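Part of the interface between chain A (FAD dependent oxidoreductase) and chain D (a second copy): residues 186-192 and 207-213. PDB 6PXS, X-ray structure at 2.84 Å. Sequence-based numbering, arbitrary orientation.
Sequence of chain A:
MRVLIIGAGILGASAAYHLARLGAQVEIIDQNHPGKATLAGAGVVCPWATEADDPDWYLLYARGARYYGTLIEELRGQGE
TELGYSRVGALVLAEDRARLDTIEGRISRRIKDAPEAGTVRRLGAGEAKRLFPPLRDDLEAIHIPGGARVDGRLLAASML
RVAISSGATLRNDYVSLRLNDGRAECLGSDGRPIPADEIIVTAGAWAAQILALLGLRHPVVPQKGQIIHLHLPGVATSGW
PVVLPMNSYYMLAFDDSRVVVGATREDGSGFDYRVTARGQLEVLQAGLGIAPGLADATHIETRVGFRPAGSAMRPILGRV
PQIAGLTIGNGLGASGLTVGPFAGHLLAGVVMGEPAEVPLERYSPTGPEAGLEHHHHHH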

# COMPACT_ATOMS: atom_id res chain seq x y z
N CYS A 186 16.96 29.25 13.78
CA CYS A 186 16.09 28.16 13.34
C CYS A 186 14.75 28.30 14.06
O CYS A 186 14.70 28.33 15.29
CB CYS A 186 16.71 26.80 13.62
SG CYS A 186 15.78 25.41 12.91
N LEU A 187 13.67 28.37 13.29
CA LEU A 187 12.33 28.58 13.81
C LEU A 187 11.61 27.24 13.93
O LEU A 187 11.40 26.55 12.93
CB LEU A 187 11.54 29.52 12.91
CG LEU A 187 12.20 30.88 12.63
CD1 LEU A 187 11.32 31.72 11.72
CD2 LEU A 187 12.50 31.62 13.93
N GLY A 188 11.23 26.87 15.15
CA GLY A 188 10.50 25.65 15.39
C GLY A 188 9.06 25.77 14.93
O GLY A 188 8.63 26.73 14.30
N SER A 189 8.28 24.74 15.28
CA SER A 189 6.88 24.70 14.88
C SER A 189 6.12 25.92 15.41
O SER A 189 5.30 26.50 14.70
CB SER A 189 6.23 23.41 15.38
OG SER A 189 6.39 23.28 16.78
N ASP A 190 6.40 26.31 16.66
CA ASP A 190 5.70 27.44 17.25
C ASP A 190 6.09 28.77 16.62
O ASP A 190 5.37 29.76 16.80
CB ASP A 190 5.97 27.49 18.76
CG ASP A 190 7.46 27.54 19.08
OD1 ASP A 190 8.26 27.77 18.16
OD2 ASP A 190 7.81 27.33 20.26
N GLY A 191 7.19 28.82 15.88
CA GLY A 191 7.69 30.03 15.28
C GLY A 191 8.79 30.71 16.07
O GLY A 191 9.49 31.56 15.52
N ARG A 192 8.95 30.36 17.35
CA ARG A 192 10.02 30.92 18.15
C ARG A 192 11.34 30.21 17.85
O ARG A 192 11.35 29.01 17.56
CB ARG A 192 9.69 30.81 19.63
CG ARG A 192 8.45 31.57 20.06
CD ARG A 192 8.22 31.49 21.56
NE ARG A 192 7.13 32.35 22.01
CZ ARG A 192 7.28 33.59 22.47
NH1 ARG A 192 8.49 34.14 22.57
NH2 ARG A 192 6.22 34.28 22.85
N ALA D 207 1.95 29.42 9.32
CA ALA D 207 1.98 30.87 9.16
C ALA D 207 3.03 31.51 10.05
O ALA D 207 3.77 32.40 9.61
CB ALA D 207 0.60 31.45 9.46
N ALA D 208 3.12 31.06 11.31
CA ALA D 208 4.04 31.69 12.25
C ALA D 208 5.47 31.71 11.73
O ALA D 208 6.26 32.58 12.11
CB ALA D 208 3.99 30.97 13.60
N GLN D 209 5.82 30.78 10.84
CA GLN D 209 7.20 30.69 10.37
C GLN D 209 7.54 31.81 9.40
O GLN D 209 8.62 32.41 9.48
CB GLN D 209 7.44 29.33 9.72
CG GLN D 209 7.39 28.16 10.70
CD GLN D 209 7.56 26.82 10.01
OE1 GLN D 209 7.38 26.70 8.80
NE2 GLN D 209 7.91 25.80 10.79
N ILE D 210 6.63 32.12 8.46
CA ILE D 210 6.93 33.18 7.50
C ILE D 210 6.60 34.55 8.08
O ILE D 210 7.22 35.55 7.69
CB ILE D 210 6.17 32.95 6.18
CG1 ILE D 210 4.68 32.74 6.43
CG2 ILE D 210 6.77 31.77 5.42
CD1 ILE D 210 3.84 32.78 5.17
N LEU D 211 5.65 34.63 9.01
CA LEU D 211 5.33 35.92 9.61
C LEU D 211 6.44 36.39 10.54
O LEU D 211 6.67 37.59 10.68
CB LEU D 211 4.00 35.83 10.36
CG LEU D 211 2.79 35.51 9.50
CD1 LEU D 211 1.55 35.32 10.36
CD2 LEU D 211 2.56 36.59 8.45
N ALA D 212 7.15 35.45 11.19
CA ALA D 212 8.30 35.83 11.99
C ALA D 212 9.36 36.55 11.17
O ALA D 212 10.17 37.29 11.73
CB ALA D 212 8.91 34.59 12.65
N LEU D 213 9.37 36.34 9.85
CA LEU D 213 10.30 37.05 8.98
C LEU D 213 10.03 38.55 8.97
O LEU D 213 10.93 39.33 8.61
CB LEU D 213 10.21 36.50 7.56
CG LEU D 213 10.34 34.98 7.42
CD1 LEU D 213 10.13 34.56 5.98
CD2 LEU D 213 11.69 34.51 7.94

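Chain A brings the end of a strand and a tight turn to this contact; chain D brings a helical segment. The strand runs through A:Leu187, and a type I beta turn from A:Gly188 to A:Gly191 follows directly, closed by the hydrogen bond from A:Gly191 N to A:Gly188 O at 3.0 Å. A second backbone bond, A:Gly188 N to A:Arg192 O at 3.2 Å, ties the first residue of the turn to the residue just after it. Along chain D, D:Leu211 N bonds to D:Ala207 O at 3.0 Å and D:Ala212 N to D:Ala208 O at 3.1 Å, the i to i+4 pattern that puts D:Ala208 and D:Ala212 four residues apart with both CB atoms directed toward chain A.

The backbones come closest at A:Gly191, whose CA lies 5.0 Å from the CA of D:Gln209. Glycine earns this position twice. With phi at 98° and psi at -17°, a CB would be jammed against the carbonyl oxygen of A:Asp190; it would also point at the helix and sit 2.9 Å from D:Ala208 CB, a clash. The turn geometry and the close approach thus make the same demand. The partners on the other chain are alanines: D:Ala208 CB lies 3.7 Å from A:Asp190 O and 4.2 Å from A:Gly191 CA, while D:Ala212 CB lies 4.2 Å from A:Gly191 O. Methyl groups pack here against the backbone of the turn.

Beside this glycine-alanine packing, A:Leu187 supplies the larger apolar side chain. Its CB points toward the helix, and in the m, t rotamer its CD1 reaches 3.9 Å from D:Ala212 CB and 3.6 Å from D:Gln209 O, touching a methyl and a backbone carbonyl at once.

D:Gln209 starts sideways, but its extended chi1 m, chi2 t chain carries the amide closer to the turn. NE2 stops 3.7 Å from A:Gly188 O, a contact rather than a hydrogen bond, and that nitrogen is satisfied elsewhere in the structure. A:Gly188 O already accepts the bond that closes the turn.

The CA-to-CB bonds of A:Ser189 and A:Asp190 point away from the chain D stretch. A:Asp190 uses OD1 to accept a hydrogen bond from A:Arg192 N at 2.8 Å, bracing its own loop.

No hydrogen bond crosses between the stretches, which together bury 267 Å². The rule to read is one of shape: a turn braced by its own bonds, a glycine at the closest backbone approach, alanines four residues apart, and a leucine packed alongside.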